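Local coordinates for protein UDP-N-acetylmuramate--L-alanine ligase (Thermotoga maritima, PDB 1J6U) that joins L-alanine to UDP-N-acetylmuramate at the expense of ATP, an early step in making the peptidoglycan of the bacterial cell wall, at residues T242-E246 against A257-N262. Residues are numbered along the deposited sequence; the frame is centred on the assembly and turned at random.
Sequences TYTLE and AMVEKN
Thr-244 and Glu-260 face each other as a hydrogen-bonded pair near the open end of the antiparallel beta hairpin of strands 243-250 and 255-261, in the middle domain of this Mur ligase. Their two backbone bonds, Thr-244 N to Glu-260 O and Glu-260 N to Thr-244 O, both measure 2.8 Å. The ladder runs on to Asn-262 N, which donates to Thr-242 O, and at the other end to Glu-246 N, whose nearly straight bond to Met-258 O (174° at the hydrogen) lies where the first strand turns a corner.

Tyr-243, Leu-245, Val-259 and Lys-261 share the face that looks onto helix 276-291. There Leu-245 CD2 touches both Val-259 CG2, at 4.1 Å, and Ala-257 CB. Val-259 CG1 comes up to the edge of the Tyr-243 ring, near its plane, while Leu-283 of the helix touches both residues. Lys-261 leaves the strand with CG anti to the backbone N (chi1 -177°) and stays extended, which carries its methylenes alongside the ring: CG lies 3.6 Å from Tyr-243 CE2. The two polar ends converge on one acceptor, for Lys-261 NZ forms a salt bridge with Asp-290 OD2, and Tyr-243 OH is hydrogen-bonded to the same oxygen.

Glu-260 lies on the face of Thr-244, and at the corner Glu-246 CB comes within 3.7 Å of Glu-260 CD, the two carboxylates stacked with their planes 16° apart. Glu-246 OE1 lies 3.7 Å from Met-258 CB. The same oxygen approaches Glu-260 OE2 to 4.3 Å, a proximity of like charges that is probably eased by Arg-265 on the third strand, 264-271, whose NH1 forms a salt bridge with Glu-246 OE2.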
# COMPACT_ATOMS: atom_id res chain seq x y z
N THR A 242 6.58 -0.39 -24.14
CA THR A 242 8.01 -0.64 -24.32
C THR A 242 8.35 -2.04 -23.75
O THR A 242 9.02 -2.84 -24.39
CB THR A 242 8.87 0.38 -23.57
OG1 THR A 242 8.40 1.70 -23.83
CG2 THR A 242 10.35 0.27 -24.00
N TYR A 243 7.92 -2.29 -22.52
CA TYR A 243 8.16 -3.59 -21.91
C TYR A 243 6.83 -4.26 -21.95
O TYR A 243 5.81 -3.67 -21.59
CB TYR A 243 8.67 -3.43 -20.50
CG TYR A 243 10.00 -2.74 -20.53
CD1 TYR A 243 10.08 -1.36 -20.53
CD2 TYR A 243 11.17 -3.48 -20.63
CE1 TYR A 243 11.30 -0.74 -20.65
CE2 TYR A 243 12.38 -2.89 -20.74
CZ TYR A 243 12.44 -1.52 -20.76
OH TYR A 243 13.66 -0.91 -20.90
N THR A 244 6.87 -5.50 -22.40
CA THR A 244 5.68 -6.30 -22.63
C THR A 244 5.77 -7.73 -22.06
O THR A 244 6.87 -8.24 -21.77
CB THR A 244 5.44 -6.22 -24.17
OG1 THR A 244 4.38 -5.30 -24.42
CG2 THR A 244 5.20 -7.57 -24.81
N LEU A 245 4.63 -8.37 -21.89
CA LEU A 245 4.58 -9.75 -21.37
C LEU A 245 4.34 -10.74 -22.47
O LEU A 245 3.32 -10.69 -23.16
CB LEU A 245 3.45 -9.90 -20.36
CG LEU A 245 3.68 -9.12 -19.09
CD1 LEU A 245 2.54 -9.40 -18.14
CD2 LEU A 245 5.00 -9.56 -18.49
N GLU A 246 5.27 -11.67 -22.65
CA GLU A 246 5.04 -12.63 -23.69
C GLU A 246 4.33 -13.84 -23.10
O GLU A 246 3.46 -14.42 -23.74
CB GLU A 246 6.37 -13.03 -24.32
CG GLU A 246 6.24 -14.32 -25.10
CD GLU A 246 7.55 -14.77 -25.68
OE1 GLU A 246 8.60 -14.42 -25.08
OE2 GLU A 246 7.54 -15.47 -26.72
N ALA A 257 7.50 -14.76 -15.68
CA ALA A 257 6.99 -14.01 -16.81
C ALA A 257 8.13 -13.73 -17.81
O ALA A 257 9.25 -13.35 -17.43
CB ALA A 257 6.34 -12.67 -16.34
N MSE A 258 7.84 -13.98 -19.08
CA MSE A 258 8.78 -13.72 -20.16
C MSE A 258 8.57 -12.26 -20.56
O MSE A 258 7.49 -11.88 -21.01
CB MSE A 258 8.49 -14.62 -21.37
CG MSE A 258 9.57 -15.64 -21.65
SE MSE A 258 11.32 -14.78 -21.65
CE MSE A 258 12.15 -16.11 -20.50
N VAL A 259 9.58 -11.43 -20.39
CA VAL A 259 9.39 -10.03 -20.73
C VAL A 259 10.07 -9.65 -22.04
O VAL A 259 11.22 -10.01 -22.26
CB VAL A 259 9.94 -9.16 -19.61
CG1 VAL A 259 9.90 -7.72 -19.98
CG2 VAL A 259 9.13 -9.38 -18.38
N GLU A 260 9.33 -8.94 -22.90
CA GLU A 260 9.87 -8.47 -24.17
C GLU A 260 10.12 -7.00 -24.04
O GLU A 260 9.41 -6.30 -23.30
CB GLU A 260 8.89 -8.65 -25.33
CG GLU A 260 8.63 -10.08 -25.66
CD GLU A 260 7.39 -10.27 -26.53
OE1 GLU A 260 6.34 -9.64 -26.25
OE2 GLU A 260 7.47 -11.06 -27.49
N LYS A 261 11.16 -6.55 -24.73
CA LYS A 261 11.51 -5.13 -24.78
C LYS A 261 11.38 -4.77 -26.27
O LYS A 261 11.96 -5.41 -27.15
CB LYS A 261 12.92 -4.92 -24.26
CG LYS A 261 13.37 -3.47 -24.20
CD LYS A 261 14.83 -3.46 -23.82
CE LYS A 261 15.24 -2.07 -23.58
NZ LYS A 261 16.63 -2.01 -23.01
N ASN A 262 10.56 -3.76 -26.54
CA ASN A 262 10.29 -3.35 -27.89
C ASN A 262 10.07 -4.55 -28.79
O ASN A 262 10.56 -4.61 -29.92
CB ASN A 262 11.42 -2.48 -28.40
CG ASN A 262 11.30 -1.08 -27.89
OD1 ASN A 262 10.25 -0.46 -28.07
ND2 ASN A 262 12.33 -0.57 -27.23